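Local atomic coordinates of 2-dehydropantoate 2-reductase, putative (PDB entry 2EW2), a protein that probably catalyses the NADPH-dependent reduction of 2-dehydropantoate (ketopantoate) to (R)-pantoate, a step in the biosynthesis of pantothenate. Residues Asp76-Leu81 / Ala89-Ile94; Lys83-Asp88 / Ile278-Gly283; His113-Glu118 / Val285-Gln290; Gly15-Ile20 / Met132-Leu137. One frame throughout, in Å; residues are numbered along the deposited sequence. Where two conformers were deposited one is given.

Contact 1: residues Asp76-Leu81 / Ala89-Ile94; sequences DLIIAL and AMFKAI
Strand 77-80 and helix 84-94 are the first two elements of a beta-alpha-beta unit completed by strand 103-106, within the Rossmann-type domain of this ketopantoate reductase family member, and Ile-78 and Ala-80 meet Phe-91 and Ile-94 where residues 89-94 of the helix pass over the strand. The axes of the strand and of helical residues 89-94 run nearly antiparallel, at 160° and 11.4 Å apart, a gap bridged wholly by apolar side chains. Ile-78 and Phe-91 pass alongside each other in opposite senses, and the methyl CG2 of Ile-78 comes within 3.6 Å of CZ of Phe-91. Two residues along the strand, CB of Ala-80 meets the same far end of the ring, 3.8 Å from Phe-91 CZ, while also touching CE1. The end of the ring is thus lodged against two residues of one strand face, although the CB of Phe-91 does not itself point at the strand. Ile-94 approaches Ile-78 tip to tip: its CD1 lies 3.9 Å from Ile-78 CG2 and 4.0 Å from Ile-78 CD1. That same methyl of Ile-94 stands 4.1 Å above the centre of the Phe-91 ring, covering one face. CG1 of Ile-94 is set between the backbone N and the carbonyl carbon (chi1 68°), which directs CD1 to both the ring and Ile-78. All four residues are buried. Ile-78 also packs on Ala-9 of neighbouring strand 5-9 and Ile-94 on Ile-32 of strand 28-32, while on the other face of the sheet Ile-79 meets Leu-18 and Leu-22 of helix 13-24.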
# COMPACT_ATOMS: atom_id res chain seq x y z
N ASP B 76 8.96 12.46 41.73
CA ASP B 76 10.23 12.52 41.03
C ASP B 76 10.21 11.69 39.74
O ASP B 76 10.88 12.03 38.77
CB ASP B 76 11.34 12.00 41.95
CG ASP B 76 11.35 12.70 43.32
OD1 ASP B 76 11.45 13.94 43.33
OD2 ASP B 76 11.26 12.02 44.37
N LEU B 77 9.48 10.58 39.76
CA LEU B 77 9.52 9.60 38.65
C LEU B 77 8.14 9.05 38.41
O LEU B 77 7.44 8.71 39.35
CB LEU B 77 10.47 8.43 38.96
CG LEU B 77 10.59 7.27 37.94
CD1 LEU B 77 11.21 7.76 36.63
CD2 LEU B 77 11.38 6.08 38.52
N ILE B 78 7.77 8.98 37.14
CA ILE B 78 6.57 8.24 36.75
C ILE B 78 7.04 7.07 35.89
O ILE B 78 7.85 7.26 34.98
CB ILE B 78 5.55 9.12 35.97
CG1 ILE B 78 5.09 10.31 36.83
CG2 ILE B 78 4.29 8.28 35.55
CD1 ILE B 78 4.36 11.39 36.02
N ILE B 79 6.55 5.88 36.21
CA ILE B 79 6.81 4.70 35.41
C ILE B 79 5.57 4.42 34.58
O ILE B 79 4.50 4.15 35.13
CB ILE B 79 7.19 3.46 36.25
CG1 ILE B 79 8.49 3.72 37.01
CG2 ILE B 79 7.33 2.23 35.30
CD1 ILE B 79 8.73 2.80 38.24
N ALA B 80 5.72 4.51 33.26
CA ALA B 80 4.60 4.35 32.33
C ALA B 80 4.45 2.89 31.88
O ALA B 80 5.34 2.35 31.24
CB ALA B 80 4.80 5.26 31.12
N LEU B 81 3.31 2.28 32.21
CA LEU B 81 2.95 0.94 31.76
C LEU B 81 1.56 0.85 31.13
O LEU B 81 1.15 -0.22 30.67
CB LEU B 81 3.07 -0.06 32.91
CG LEU B 81 4.53 -0.39 33.24
CD1 LEU B 81 4.72 -0.61 34.72
CD2 LEU B 81 4.99 -1.61 32.42
N ALA B 89 -4.39 9.93 27.46
CA ALA B 89 -5.41 10.30 28.44
C ALA B 89 -4.91 10.10 29.88
O ALA B 89 -5.22 10.89 30.75
CB ALA B 89 -6.68 9.50 28.21
N MSE B 90 -4.11 9.06 30.10
CA MSE B 90 -3.47 8.83 31.39
C MSE B 90 -2.52 9.97 31.78
O MSE B 90 -2.54 10.45 32.91
CB MSE B 90 -2.73 7.48 31.40
CG MSE B 90 -1.74 7.31 32.55
SE MSE B 90 -2.61 7.10 34.31
CE MSE B 90 -3.35 5.23 34.12
N PHE B 91 -1.68 10.40 30.84
CA PHE B 91 -0.72 11.44 31.19
C PHE B 91 -1.34 12.83 31.33
O PHE B 91 -0.95 13.60 32.20
CB PHE B 91 0.56 11.38 30.35
CG PHE B 91 1.57 10.42 30.93
CD1 PHE B 91 1.39 9.04 30.82
CD2 PHE B 91 2.66 10.89 31.66
CE1 PHE B 91 2.30 8.14 31.39
CE2 PHE B 91 3.57 10.01 32.23
CZ PHE B 91 3.39 8.64 32.10
N LYS B 92 -2.37 13.11 30.53
CA LYS B 92 -3.13 14.32 30.70
C LYS B 92 -3.73 14.38 32.11
O LYS B 92 -3.66 15.41 32.77
CB LYS B 92 -4.24 14.46 29.66
CG LYS B 92 -4.82 15.88 29.63
CD LYS B 92 -5.90 16.05 28.60
CE LYS B 92 -6.40 17.50 28.64
NZ LYS B 92 -7.75 17.62 28.01
N ALA B 93 -4.29 13.27 32.57
CA ALA B 93 -4.90 13.19 33.90
C ALA B 93 -3.92 13.33 35.07
O ALA B 93 -4.28 13.86 36.13
CB ALA B 93 -5.70 11.89 34.04
N ILE B 94 -2.69 12.83 34.90
CA ILE B 94 -1.74 12.85 36.02
C ILE B 94 -0.79 14.05 36.02
O ILE B 94 0.02 14.18 36.92
CB ILE B 94 -0.99 11.51 36.20
CG1 ILE B 94 -0.05 11.23 35.03
CG2 ILE B 94 -2.01 10.38 36.35
CD1 ILE B 94 0.75 9.89 35.23

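Contact 2: residues Lys83-Asp88 / Ile278-Gly283; sequences KAQQLD and IDYING
The phenol ring of Tyr-280 is covered on both faces by CB atoms: Ala-84 CB sits 3.5 Å above the centre of one face, and CB of the preceding residue, Asp-279, lies 4.1 Å over the opposite one. The first is a CH-pi contact that joins the Rossmann-type domain to the helical C-terminal domain, since Ala-84 belongs to the 84-94 region and Tyr-280 precedes helix 282-292. The methyl carbon is 3.6 Å from the ring centroid and only 8° off the ring normal, so the methyl sits almost directly over the ring centre. Beside it the side chain of Gln-85, bent at chi2 (80°), slants across the CE2 side of the ring, with the amide and ring planes 71° apart. The amide nitrogen NE2 of Gln-85 comes to 3.4 Å from Tyr-280 CE2, and its polar partner is the carboxylate of Glu-277, which it reaches by a hydrogen bond. Behind the tyrosine the chain turns tightly into helix 282-292, with Ile-281 as its N-cap residue. The carbonyl oxygen of Ile-278 takes two backbone hydrogen bonds there, 3.1 Å from Ile-281 N and 2.9 Å from Gly-283 N, arriving from opposite faces of the carbonyl plane.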
# COMPACT_ATOMS: atom_id res chain seq x y z
N LYS B 83 -1.20 0.92 28.40
CA LYS B 83 -1.08 0.63 26.96
C LYS B 83 -1.21 1.89 26.12
O LYS B 83 -1.77 2.89 26.57
CB LYS B 83 -2.02 -0.50 26.50
CG LYS B 83 -3.49 -0.33 26.76
CD LYS B 83 -4.20 -1.67 26.44
CE LYS B 83 -5.71 -1.54 26.40
NZ LYS B 83 -6.18 -0.75 25.22
N ALA B 84 -0.66 1.83 24.91
CA ALA B 84 -0.47 3.02 24.08
C ALA B 84 -1.78 3.76 23.79
O ALA B 84 -1.80 4.99 23.66
CB ALA B 84 0.21 2.64 22.77
N GLN B 85 -2.86 2.98 23.68
CA GLN B 85 -4.19 3.50 23.36
C GLN B 85 -4.76 4.40 24.47
O GLN B 85 -5.65 5.20 24.22
CB GLN B 85 -5.16 2.33 23.09
CG GLN B 85 -4.88 1.54 21.80
CD GLN B 85 -3.75 0.49 21.90
OE1 GLN B 85 -3.09 0.33 22.94
NE2 GLN B 85 -3.53 -0.23 20.80
N GLN B 86 -4.24 4.25 25.69
CA GLN B 86 -4.71 5.04 26.82
C GLN B 86 -3.64 5.95 27.44
O GLN B 86 -3.91 6.67 28.41
CB GLN B 86 -5.26 4.10 27.89
CG GLN B 86 -6.57 3.43 27.49
CD GLN B 86 -6.66 2.00 27.98
OE1 GLN B 86 -6.06 1.63 29.00
NE2 GLN B 86 -7.41 1.17 27.24
N LEU B 87 -2.44 5.92 26.87
CA LEU B 87 -1.31 6.66 27.40
C LEU B 87 -1.55 8.17 27.42
O LEU B 87 -1.22 8.84 28.40
CB LEU B 87 -0.04 6.36 26.57
CG LEU B 87 1.29 6.89 27.12
CD1 LEU B 87 1.71 6.11 28.38
CD2 LEU B 87 2.35 6.83 26.03
N ASP B 88 -2.09 8.71 26.33
CA ASP B 88 -2.27 10.14 26.27
C ASP B 88 -3.26 10.61 27.34
O ASP B 88 -2.97 11.56 28.06
CB ASP B 88 -2.69 10.60 24.87
CG ASP B 88 -2.92 12.10 24.81
OD1 ASP B 88 -1.96 12.84 24.58
OD2 ASP B 88 -4.07 12.52 25.00
N ILE B 278 -1.02 -1.12 14.51
CA ILE B 278 -0.33 -0.45 13.39
C ILE B 278 0.03 1.03 13.66
O ILE B 278 1.07 1.51 13.22
CB ILE B 278 -1.07 -0.63 12.01
CG1 ILE B 278 -0.17 -0.20 10.83
CG2 ILE B 278 -2.38 0.14 11.94
CD1 ILE B 278 0.42 -1.33 10.05
N ASP B 279 -0.81 1.72 14.43
CA ASP B 279 -0.56 3.13 14.73
C ASP B 279 0.72 3.37 15.51
O ASP B 279 1.26 4.46 15.45
CB ASP B 279 -1.74 3.75 15.48
CG ASP B 279 -2.93 4.04 14.58
OD1 ASP B 279 -2.77 4.12 13.35
OD2 ASP B 279 -4.04 4.19 15.11
N TYR B 280 1.22 2.33 16.19
CA TYR B 280 2.40 2.41 17.06
C TYR B 280 3.59 1.71 16.43
O TYR B 280 4.60 1.48 17.08
CB TYR B 280 2.08 1.84 18.46
CG TYR B 280 0.77 2.40 18.93
CD1 TYR B 280 0.64 3.76 19.25
CD2 TYR B 280 -0.37 1.61 18.96
CE1 TYR B 280 -0.58 4.29 19.62
CE2 TYR B 280 -1.58 2.14 19.34
CZ TYR B 280 -1.68 3.48 19.66
OH TYR B 280 -2.91 3.99 20.04
N ILE B 281 3.46 1.38 15.15
CA ILE B 281 4.54 0.78 14.40
C ILE B 281 4.71 1.65 13.16
O ILE B 281 5.37 2.69 13.21
CB ILE B 281 4.25 -0.71 14.07
CG1 ILE B 281 3.83 -1.49 15.34
CG2 ILE B 281 5.46 -1.35 13.38
CD1 ILE B 281 3.27 -2.91 15.05
N ASN B 282 4.08 1.26 12.05
CA ASN B 282 4.16 2.05 10.82
C ASN B 282 3.56 3.44 10.98
O ASN B 282 4.09 4.40 10.43
CB ASN B 282 3.51 1.30 9.64
CG ASN B 282 4.18 -0.04 9.37
OD1 ASN B 282 5.04 -0.16 8.49
ND2 ASN B 282 3.78 -1.05 10.13
N GLY B 283 2.45 3.55 11.72
CA GLY B 283 1.79 4.84 11.98
C GLY B 283 2.72 5.82 12.71
O GLY B 283 2.66 7.01 12.49

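Contact 3: residues His113-Glu118 / Val285-Gln290; sequences HEDVLE and VWRKGQ
A salt-bridge network of Glu-114, Asp-115, Arg-287 and Lys-288 spans from the short helix 114-117 of the Rossmann-type domain to helix 282-292 of the C-terminal domain. Asp-115 OD2 is its hub. Lys-288 NZ approaches this oxygen on the syn side at 3.0 Å, whereas Arg-287 NH1 takes the anti side at 3.1 Å, both tilted somewhat out of the carboxylate plane. The arginine bond is nearly straight (173°), and OD2 lies in the guanidinium plane, although that plane stands 78° from the carboxylate. A water donates to the same Asp-115 OD2 at 2.6 Å and accepts from Arg-287 NE at 2.7 Å, tying a second guanidinium nitrogen to the oxygen. The extended Lys-288 chain bends only at its last torsion (chi4 -70°), which brings NZ also to Glu-114 OE2, at 3.0 Å on that oxygen's anti side and again tilted from the carboxylate plane. The strongest partner of the ammonium is Glu-236, with which it forms a further salt bridge. With three carboxylates around this buried lysine end, its positive charge is probably well stabilised. Val-232 of helix 218-235 packs against the Lys-288 side chain. The arrangement is an interdomain salt-bridge network, in which Arg-287 and Lys-288 face Glu-114 and Asp-115.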
# COMPACT_ATOMS: atom_id res chain seq x y z
N HIS B 113 6.44 6.57 21.77
CA HIS B 113 5.64 7.02 22.92
C HIS B 113 6.14 8.30 23.54
O HIS B 113 5.35 9.05 24.14
CB HIS B 113 5.53 5.91 23.96
CG HIS B 113 5.07 4.61 23.38
ND1 HIS B 113 3.88 4.49 22.71
CD2 HIS B 113 5.64 3.39 23.38
CE1 HIS B 113 3.73 3.24 22.31
NE2 HIS B 113 4.79 2.55 22.71
N GLU B 114 7.44 8.57 23.39
CA GLU B 114 8.03 9.85 23.80
C GLU B 114 7.29 11.06 23.20
O GLU B 114 7.27 12.13 23.80
CB GLU B 114 9.53 9.91 23.46
CG GLU B 114 9.89 9.76 21.96
CD GLU B 114 9.94 8.31 21.47
OE1 GLU B 114 9.66 7.37 22.26
OE2 GLU B 114 10.26 8.08 20.27
N ASP B 115 6.67 10.88 22.03
CA ASP B 115 5.99 11.99 21.38
C ASP B 115 4.70 12.35 22.11
O ASP B 115 4.29 13.49 22.12
CB ASP B 115 5.73 11.68 19.91
CG ASP B 115 7.02 11.43 19.12
OD1 ASP B 115 8.09 11.96 19.52
OD2 ASP B 115 6.98 10.71 18.10
N VAL B 116 4.05 11.37 22.72
CA VAL B 116 2.90 11.65 23.57
C VAL B 116 3.39 12.22 24.91
O VAL B 116 2.87 13.24 25.39
CB VAL B 116 2.03 10.38 23.82
CG1 VAL B 116 1.15 10.54 25.04
CG2 VAL B 116 1.17 10.06 22.59
N LEU B 117 4.38 11.55 25.50
CA LEU B 117 4.87 11.88 26.84
C LEU B 117 5.39 13.31 26.90
O LEU B 117 5.14 14.01 27.89
CB LEU B 117 5.93 10.86 27.32
CG LEU B 117 5.45 9.42 27.53
CD1 LEU B 117 6.59 8.44 27.83
CD2 LEU B 117 4.38 9.36 28.64
N GLU B 118 6.07 13.76 25.85
CA GLU B 118 6.69 15.09 25.84
C GLU B 118 5.67 16.25 25.89
O GLU B 118 6.04 17.39 26.16
CB GLU B 118 7.71 15.25 24.70
CG GLU B 118 7.11 15.59 23.34
CD GLU B 118 8.16 15.63 22.22
OE1 GLU B 118 9.36 15.90 22.52
OE2 GLU B 118 7.78 15.39 21.03
N VAL B 285 6.19 5.79 12.60
CA VAL B 285 7.19 6.24 11.61
C VAL B 285 6.60 7.35 10.73
O VAL B 285 7.26 8.35 10.43
CB VAL B 285 7.65 5.05 10.70
CG1 VAL B 285 8.66 5.50 9.68
CG2 VAL B 285 8.21 3.92 11.54
N TRP B 286 5.37 7.14 10.30
CA TRP B 286 4.66 8.09 9.45
C TRP B 286 4.46 9.43 10.20
O TRP B 286 4.80 10.50 9.66
CB TRP B 286 3.33 7.46 9.00
CG TRP B 286 2.45 8.31 8.10
CD1 TRP B 286 2.83 9.39 7.34
CD2 TRP B 286 1.05 8.11 7.85
NE1 TRP B 286 1.73 9.88 6.65
CE2 TRP B 286 0.63 9.11 6.95
CE3 TRP B 286 0.10 7.18 8.31
CZ2 TRP B 286 -0.69 9.22 6.50
CZ3 TRP B 286 -1.21 7.28 7.85
CH2 TRP B 286 -1.60 8.29 6.97
N ARG B 287 3.96 9.38 11.43
CA ARG B 287 3.82 10.61 12.25
C ARG B 287 5.17 11.35 12.40
O ARG B 287 5.25 12.56 12.15
CB ARG B 287 3.22 10.29 13.63
CG ARG B 287 2.88 11.51 14.47
CD ARG B 287 2.51 11.15 15.92
NE ARG B 287 3.62 10.50 16.63
CZ ARG B 287 3.63 9.22 17.00
NH1 ARG B 287 4.69 8.73 17.63
NH2 ARG B 287 2.59 8.44 16.74
N LYS B 288 6.22 10.63 12.76
CA LYS B 288 7.55 11.25 12.91
C LYS B 288 8.07 11.82 11.59
O LYS B 288 8.58 12.93 11.57
CB LYS B 288 8.56 10.26 13.46
CG LYS B 288 8.34 9.87 14.92
CD LYS B 288 9.33 8.76 15.34
CE LYS B 288 9.20 8.45 16.85
NZ LYS B 288 9.71 9.56 17.74
N GLY B 289 7.95 11.04 10.51
CA GLY B 289 8.35 11.50 9.19
C GLY B 289 7.70 12.82 8.78
O GLY B 289 8.35 13.68 8.19
N GLN B 290 6.43 12.99 9.10
CA GLN B 290 5.72 14.21 8.77
C GLN B 290 6.34 15.39 9.52
O GLN B 290 6.48 16.47 8.96
CB GLN B 290 4.23 14.09 9.14
CG GLN B 290 3.44 13.15 8.21
CD GLN B 290 3.54 13.60 6.75
OE1 GLN B 290 3.03 14.65 6.39
NE2 GLN B 290 4.20 12.80 5.92
O HOH W 1 5.82 12.02 16.24

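Contact 4: residues Gly15-Ile20 / Met132-Leu137; sequences GSRLGI and MWTAGL
Arg-17 and Trp-133 cross at about a right angle, yet their flat ends are turned only 29° from each other, and the indole atom CE3 lies over one face of the guanidinium, toward its rim. Trp-133 CE3 stands 3.4 Å above the guanidinium plane, and the nearest pair is Arg-17 NH2 with Trp-133 CE3 at 3.5 Å. Further back, the methylene CD of Arg-17 rests 3.8 Å from Trp-133 CB. The arginine leaves helix 13-24 with CG anti to the backbone N (chi1 176°), runs extended, and then bends at chi3 (-79°) to turn its NE edge to the chain beyond the tryptophan. There NE and NH1 together grip a single acceptor, the carbonyl oxygen of Thr-134, at 2.7 Å from Arg-17 NE and 2.8 Å from Arg-17 NH1; both bonds are bent because they converge on one oxygen. That oxygen lies close to the guanidinium plane, while the two nitrogens reach it from opposite faces of the carbonyl plane. Trp-133 NE1 in turn donates a hydrogen bond to the carbonyl oxygen of Leu-176. Gly-15, on the same helix, belongs to a GxGxxG pattern consistent with a Rossmann dinucleotide-binding turn. The paired bonds link helix 13-24 to the chain leading into strand 136-139 and, with the CE3 corner of the indole against one face, should hold the buried guanidinium in a set rotation; its positive charge probably polarises the Thr-134 carbonyl.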
# COMPACT_ATOMS: atom_id res chain seq x y z
N GLY B 15 3.12 -3.37 36.72
CA GLY B 15 3.20 -2.16 37.54
C GLY B 15 3.13 -2.49 39.02
O GLY B 15 3.82 -1.86 39.84
N SER B 16 2.29 -3.47 39.36
CA SER B 16 2.18 -3.98 40.72
C SER B 16 3.48 -4.61 41.21
O SER B 16 3.88 -4.38 42.36
CB SER B 16 1.02 -4.97 40.81
OG SER B 16 -0.21 -4.28 40.68
N ARG B 17 4.16 -5.36 40.36
CA ARG B 17 5.49 -5.88 40.71
C ARG B 17 6.45 -4.76 41.05
O ARG B 17 7.08 -4.77 42.12
CB ARG B 17 6.11 -6.74 39.61
CG ARG B 17 7.53 -7.16 39.98
CD ARG B 17 8.26 -7.90 38.88
NE ARG B 17 7.88 -9.31 38.74
CZ ARG B 17 8.25 -10.30 39.56
NH1 ARG B 17 7.86 -11.54 39.29
NH2 ARG B 17 8.99 -10.08 40.64
N LEU B 18 6.57 -3.79 40.14
CA LEU B 18 7.47 -2.67 40.36
C LEU B 18 7.07 -1.89 41.61
O LEU B 18 7.92 -1.51 42.41
CB LEU B 18 7.52 -1.74 39.12
CG LEU B 18 7.90 -2.33 37.76
CD1 LEU B 18 8.46 -1.27 36.81
CD2 LEU B 18 8.85 -3.50 37.85
N GLY B 19 5.77 -1.68 41.80
CA GLY B 19 5.28 -0.97 42.97
C GLY B 19 5.66 -1.60 44.30
O GLY B 19 6.19 -0.93 45.19
N ILE B 20 5.36 -2.89 44.44
CA ILE B 20 5.71 -3.65 45.64
C ILE B 20 7.21 -3.61 45.95
O ILE B 20 7.61 -3.34 47.08
CB ILE B 20 5.26 -5.14 45.52
CG1 ILE B 20 3.74 -5.23 45.62
CG2 ILE B 20 5.90 -5.98 46.66
CD1 ILE B 20 3.14 -6.56 45.20
N MSE B 132 12.28 -7.22 31.56
CA MSE B 132 12.32 -8.65 31.28
C MSE B 132 11.66 -9.47 32.39
O MSE B 132 11.61 -10.70 32.32
CB MSE B 132 13.77 -9.12 31.06
CG MSE B 132 14.45 -8.61 29.77
SE MSE B 132 15.02 -6.73 29.85
CE MSE B 132 16.23 -6.70 28.29
N TRP B 133 11.15 -8.78 33.42
CA TRP B 133 10.44 -9.45 34.53
C TRP B 133 9.11 -10.01 34.04
O TRP B 133 8.61 -9.60 32.98
CB TRP B 133 10.18 -8.49 35.70
CG TRP B 133 11.40 -8.11 36.48
CD1 TRP B 133 12.21 -7.04 36.24
CD2 TRP B 133 11.97 -8.79 37.60
NE1 TRP B 133 13.26 -7.01 37.14
CE2 TRP B 133 13.13 -8.08 38.00
CE3 TRP B 133 11.61 -9.94 38.32
CZ2 TRP B 133 13.92 -8.46 39.08
CZ3 TRP B 133 12.40 -10.33 39.39
CH2 TRP B 133 13.55 -9.59 39.77
N THR B 134 8.53 -10.94 34.79
CA THR B 134 7.18 -11.43 34.50
C THR B 134 6.28 -11.09 35.70
O THR B 134 6.77 -10.87 36.80
CB THR B 134 7.16 -12.96 34.20
OG1 THR B 134 7.55 -13.69 35.37
CG2 THR B 134 8.11 -13.31 33.05
N ALA B 135 4.99 -11.00 35.46
CA ALA B 135 4.01 -10.78 36.52
C ALA B 135 2.65 -11.31 36.09
O ALA B 135 2.30 -11.20 34.92
CB ALA B 135 3.91 -9.31 36.86
N GLY B 136 1.88 -11.86 37.02
CA GLY B 136 0.53 -12.34 36.69
C GLY B 136 -0.52 -11.66 37.53
O GLY B 136 -0.26 -11.29 38.66
N LEU B 137 -1.70 -11.46 36.96
CA LEU B 137 -2.84 -10.99 37.73
C LEU B 137 -3.76 -12.16 38.14
O LEU B 137 -4.31 -12.84 37.27
CB LEU B 137 -3.62 -9.94 36.93
CG LEU B 137 -4.70 -9.22 37.75
CD1 LEU B 137 -4.13 -7.98 38.47
CD2 LEU B 137 -5.86 -8.85 36.85

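Overall arrangement
Contacts 1 and 4 lie within the N-terminal Rossmann-type domain, whereas contacts 2 and 3 join it to the C-terminal domain. Contact 1 is wholly buried and apolar; contact 2 lies at the surface and relies on a methyl over an aromatic ring; contacts 3 and 4 are partly buried and polar, one ionic and water-bridged, the other binding a guanidinium to a main-chain oxygen. Helix 84-94 serves contacts 1 and 2, and helix 282-292 serves contacts 2 and 3, whose centres are about 10 Å apart. Leu-117 packs on Phe-91, connecting contacts 1 and 3. Contact 4 lies about 27 Å, centre to centre, from contact 3, across the chain's centre.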